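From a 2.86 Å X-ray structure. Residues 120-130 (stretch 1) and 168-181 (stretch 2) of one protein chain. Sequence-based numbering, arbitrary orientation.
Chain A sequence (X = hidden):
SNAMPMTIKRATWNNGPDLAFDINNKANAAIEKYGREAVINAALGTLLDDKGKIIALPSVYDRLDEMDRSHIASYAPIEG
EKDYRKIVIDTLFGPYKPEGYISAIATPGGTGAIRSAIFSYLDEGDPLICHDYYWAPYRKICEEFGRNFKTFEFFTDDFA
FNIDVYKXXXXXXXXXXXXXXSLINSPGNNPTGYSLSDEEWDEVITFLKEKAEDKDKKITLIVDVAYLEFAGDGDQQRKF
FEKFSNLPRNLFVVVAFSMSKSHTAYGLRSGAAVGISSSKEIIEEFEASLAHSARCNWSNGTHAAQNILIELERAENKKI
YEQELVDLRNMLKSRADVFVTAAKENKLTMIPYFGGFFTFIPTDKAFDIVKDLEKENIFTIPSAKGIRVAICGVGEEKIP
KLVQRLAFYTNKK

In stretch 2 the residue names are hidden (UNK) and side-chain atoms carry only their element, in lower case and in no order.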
# COMPACT_ATOMS: atom_id res chain seq x y z
N SER A 120 5.30 -13.61 -5.00
CA SER A 120 6.59 -13.88 -5.65
C SER A 120 7.09 -15.32 -5.57
O SER A 120 7.85 -15.75 -6.44
CB SER A 120 7.66 -12.94 -5.11
OG SER A 120 7.43 -11.62 -5.56
N TYR A 121 6.66 -16.07 -4.55
CA TYR A 121 7.21 -17.40 -4.29
C TYR A 121 6.22 -18.56 -4.40
O TYR A 121 6.59 -19.73 -4.21
CB TYR A 121 7.99 -17.41 -2.97
CG TYR A 121 9.15 -16.46 -3.04
CD1 TYR A 121 10.35 -16.85 -3.61
CD2 TYR A 121 9.04 -15.16 -2.55
CE1 TYR A 121 11.42 -15.98 -3.69
CE2 TYR A 121 10.10 -14.28 -2.62
CZ TYR A 121 11.28 -14.69 -3.19
OH TYR A 121 12.33 -13.81 -3.26
N LEU A 122 4.98 -18.23 -4.72
CA LEU A 122 4.00 -19.23 -5.14
C LEU A 122 3.41 -18.80 -6.46
O LEU A 122 3.13 -17.62 -6.66
CB LEU A 122 2.88 -19.38 -4.11
CG LEU A 122 3.20 -20.01 -2.76
CD1 LEU A 122 2.03 -19.81 -1.81
CD2 LEU A 122 3.56 -21.49 -2.90
N ASP A 123 3.22 -19.77 -7.35
CA ASP A 123 2.49 -19.54 -8.58
C ASP A 123 1.02 -19.91 -8.34
O ASP A 123 0.53 -19.82 -7.21
CB ASP A 123 3.12 -20.36 -9.71
CG ASP A 123 2.89 -19.75 -11.08
OD1 ASP A 123 1.89 -19.04 -11.29
OD2 ASP A 123 3.72 -20.01 -11.97
N GLU A 124 0.32 -20.34 -9.39
CA GLU A 124 -1.14 -20.50 -9.35
C GLU A 124 -1.60 -21.79 -8.67
O GLU A 124 -2.47 -21.77 -7.81
CB GLU A 124 -1.74 -20.38 -10.75
CG GLU A 124 -1.51 -19.03 -11.43
CD GLU A 124 -2.73 -18.12 -11.44
OE1 GLU A 124 -3.85 -18.62 -11.69
OE2 GLU A 124 -2.57 -16.89 -11.24
N GLY A 125 -1.01 -22.91 -9.05
CA GLY A 125 -1.41 -24.18 -8.44
C GLY A 125 -0.86 -24.34 -7.04
O GLY A 125 -1.33 -25.17 -6.27
N ASP A 126 0.12 -23.50 -6.73
CA ASP A 126 1.03 -23.72 -5.61
C ASP A 126 0.38 -23.54 -4.24
O ASP A 126 -0.46 -22.66 -4.07
CB ASP A 126 2.27 -22.84 -5.78
CG ASP A 126 3.04 -23.15 -7.05
OD1 ASP A 126 2.69 -24.11 -7.76
OD2 ASP A 126 4.01 -22.42 -7.35
N PRO A 127 0.77 -24.39 -3.27
CA PRO A 127 0.15 -24.40 -1.96
C PRO A 127 0.84 -23.51 -0.92
O PRO A 127 2.06 -23.55 -0.79
CB PRO A 127 0.26 -25.86 -1.54
CG PRO A 127 1.48 -26.37 -2.24
CD PRO A 127 1.72 -25.51 -3.44
N LEU A 128 0.03 -22.73 -0.20
CA LEU A 128 0.47 -22.10 1.03
C LEU A 128 -0.02 -22.94 2.21
O LEU A 128 -1.22 -23.00 2.48
CB LEU A 128 -0.04 -20.67 1.15
CG LEU A 128 0.51 -19.93 2.37
CD1 LEU A 128 1.91 -19.39 2.12
CD2 LEU A 128 -0.43 -18.81 2.79
N ILE A 129 0.90 -23.59 2.89
CA ILE A 129 0.55 -24.48 3.99
C ILE A 129 0.65 -23.70 5.31
O ILE A 129 1.74 -23.33 5.75
CB ILE A 129 1.42 -25.75 3.99
CG1 ILE A 129 1.29 -26.44 2.63
CG2 ILE A 129 1.00 -26.68 5.11
CD1 ILE A 129 2.61 -26.92 2.07
N CYS A 130 -0.52 -23.46 5.90
CA CYS A 130 -0.67 -22.59 7.06
C CYS A 130 -1.40 -23.29 8.19
O CYS A 130 -2.24 -24.17 7.95
CB CYS A 130 -1.43 -21.32 6.67
SG CYS A 130 -1.73 -20.20 8.07
N UNK A 168 3.24 -34.20 7.63
CA UNK A 168 2.44 -34.87 6.60
C UNK A 168 1.79 -33.87 5.63
O UNK A 168 1.62 -34.17 4.45
c UNK A 168 0.32 -35.29 8.07
c UNK A 168 -0.63 -36.35 8.64
o UNK A 168 -0.17 -37.46 9.02
c UNK A 168 1.43 -35.87 7.19
o UNK A 168 -1.85 -36.08 8.71
N UNK A 169 1.47 -32.68 6.13
CA UNK A 169 0.98 -31.59 5.29
C UNK A 169 2.05 -31.11 4.30
O UNK A 169 1.76 -30.95 3.11
c UNK A 169 0.50 -30.43 6.15
N UNK A 170 3.27 -30.89 4.79
CA UNK A 170 4.39 -30.45 3.95
C UNK A 170 4.74 -31.55 2.96
O UNK A 170 5.01 -31.27 1.79
c UNK A 170 5.32 -28.88 5.73
c UNK A 170 5.63 -30.05 4.79
c UNK A 170 5.19 -27.51 5.07
c UNK A 170 6.82 -29.72 3.90
N UNK A 171 4.73 -32.80 3.42
CA UNK A 171 4.94 -33.96 2.55
C UNK A 171 3.97 -33.96 1.38
O UNK A 171 4.37 -34.23 0.24
o UNK A 171 7.13 -35.09 3.82
o UNK A 171 6.00 -36.65 4.85
c UNK A 171 6.06 -35.69 4.05
c UNK A 171 4.78 -35.27 3.35
N UNK A 172 2.71 -33.65 1.66
CA UNK A 172 1.66 -33.60 0.65
C UNK A 172 1.88 -32.48 -0.37
O UNK A 172 1.64 -32.67 -1.57
o UNK A 172 -2.65 -33.53 1.98
c UNK A 172 -2.13 -34.16 1.03
c UNK A 172 0.29 -33.46 1.32
c UNK A 172 -0.89 -33.59 0.37
o UNK A 172 -2.58 -35.24 0.59
N UNK A 173 2.33 -31.32 0.10
CA UNK A 173 2.66 -30.21 -0.78
C UNK A 173 3.73 -30.63 -1.77
O UNK A 173 3.55 -30.51 -2.99
N UNK A 174 4.82 -31.16 -1.24
CA UNK A 174 6.02 -31.48 -2.01
C UNK A 174 5.85 -32.71 -2.90
O UNK A 174 6.81 -33.26 -3.45
c UNK A 174 8.29 -32.55 -1.47
c UNK A 174 7.24 -31.53 -1.05
c UNK A 174 8.39 -29.74 0.38
c UNK A 174 7.86 -30.13 -0.98
N UNK A 175 4.60 -33.10 -3.09
CA UNK A 175 4.23 -34.33 -3.75
C UNK A 175 3.26 -33.99 -4.88
O UNK A 175 3.13 -34.74 -5.86
c UNK A 175 -0.23 -37.38 -2.25
c UNK A 175 2.81 -36.45 -3.19
n UNK A 175 1.00 -37.90 -2.29
n UNK A 175 -1.27 -38.15 -2.56
n UNK A 175 -0.42 -36.11 -1.90
c UNK A 175 3.59 -35.24 -2.71
c UNK A 175 2.23 -37.16 -1.98
N UNK A 176 2.60 -32.85 -4.73
CA UNK A 176 1.66 -32.34 -5.72
C UNK A 176 2.25 -31.17 -6.52
O UNK A 176 1.71 -30.80 -7.57
c UNK A 176 0.36 -31.92 -5.02
c UNK A 176 -0.37 -33.09 -4.37
o UNK A 176 -1.62 -33.08 -4.35
o UNK A 176 0.30 -34.02 -3.86
N UNK A 177 3.35 -30.60 -6.03
CA UNK A 177 3.94 -29.42 -6.64
C UNK A 177 5.44 -29.30 -6.40
O UNK A 177 5.94 -29.70 -5.34
o UNK A 177 3.75 -27.01 -6.80
c UNK A 177 3.24 -28.15 -6.13
N UNK A 178 6.16 -28.75 -7.37
CA UNK A 178 7.59 -28.50 -7.24
C UNK A 178 7.88 -27.25 -6.42
O UNK A 178 9.01 -27.02 -6.00
o UNK A 178 8.91 -29.76 -10.46
c UNK A 178 8.25 -28.38 -8.62
o UNK A 178 8.21 -30.78 -8.65
c UNK A 178 8.47 -29.73 -9.29
N UNK A 179 6.86 -26.43 -6.19
CA UNK A 179 7.03 -25.19 -5.44
C UNK A 179 6.00 -25.13 -4.33
O UNK A 179 4.81 -25.34 -4.59
n UNK A 179 10.26 -20.88 -8.68
n UNK A 179 8.59 -21.34 -7.17
c UNK A 179 7.07 -22.64 -5.71
c UNK A 179 7.21 -21.54 -6.76
c UNK A 179 6.91 -23.99 -6.37
c UNK A 179 8.98 -21.04 -8.40
n UNK A 179 8.08 -20.91 -9.38
N UNK A 180 6.45 -24.87 -3.11
CA UNK A 180 5.53 -24.75 -1.97
C UNK A 180 5.90 -23.59 -1.04
O UNK A 180 6.94 -22.95 -1.21
c UNK A 180 6.70 -26.28 -0.32
c UNK A 180 5.43 -26.06 -1.14
c UNK A 180 5.09 -27.26 -2.02
c UNK A 180 6.43 -26.92 1.03
N UNK A 181 5.04 -23.32 -0.07
CA UNK A 181 5.33 -22.32 0.95
C UNK A 181 4.72 -22.66 2.30
O UNK A 181 3.57 -23.10 2.38
c UNK A 181 4.87 -20.94 0.49

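Position 168 has three side-chain carbons in a row, the third carrying two oxygens. It does not reach stretch 1. It is Glu168. Position 169 has one carbon, CB, 3.9 Å from Ile129 CG2. It is Ala169.

Position 170 has four carbons, forked at the first, with one arm two carbons long. The end of that arm lies 4.0 Å from Ile129 CD1. It is Ile170. Position 171 has two carbons, the second carrying two oxygens, and its CB points away from stretch 1. It is Asp171. Position 172 again has three carbons and two terminal oxygens, without contact. It is Glu172.

Position 173 has no side-chain atoms. Its CA lies 4.3 Å from Pro127 CG and 4.4 Å from Ile129 CD1. An ideal CB would sit 3.0 Å from Ile129 CD1, a clash. It is Gly173.

Position 174 has four carbons, forked at the first, one arm two carbons long, and touches nothing on stretch 1. It is Ile174. Position 175 has three carbons, a nitrogen, then a carbon with two more nitrogens. It is Arg175; its NH1 forms a salt bridge with Glu172 OE2 at 3.4 Å. Position 176 has two carbons, the second with two oxygens. It is Asp176; its OD1 forms a salt bridge with Arg175 NH1 at 3.0 Å.

Position 177 has one carbon and one oxygen. The oxygen is 3.2 Å from Asp126 OD1. It is Ser177. Position 178 has two carbons and two oxygens on the second, with CB pointing away. It is Asp178.

Position 179 has three carbons, a nitrogen, and a carbon with two nitrogens. The third carbon is 3.2 Å from Tyr121 O and 3.4 Å from Asp126 OD2. It is Arg179. Its backbone O accepts a hydrogen bond from Ser177 OG at 3.0 Å.

Position 180 has four carbons, forked at the first. The short arm is 3.7 Å from Pro127 CG, and the end of the long arm is 4.0 Å from Ile129 CD1. It is Ile180. Position 181 has one carbon, CB, 3.7 Å from both Leu122 CD2 and Leu128 CD1. It is Ala181.

The contact joins two parallel strands and packs a helix against them. Ala181 N donates to Pro127 O at 3.1 Å, and Ile129 N donates to Ala181 O at 2.8 Å. Leu128 and Ala181 share one face of the sheet. Ile129 points toward the helix, where Ala169 and Gly173 leave room for it. Asp126 OD2 accepts from Asp123 N at 2.8 Å, which braces the turn before the strand.

Stretch 2 (168-181) EAIDEGIRDSDRIA
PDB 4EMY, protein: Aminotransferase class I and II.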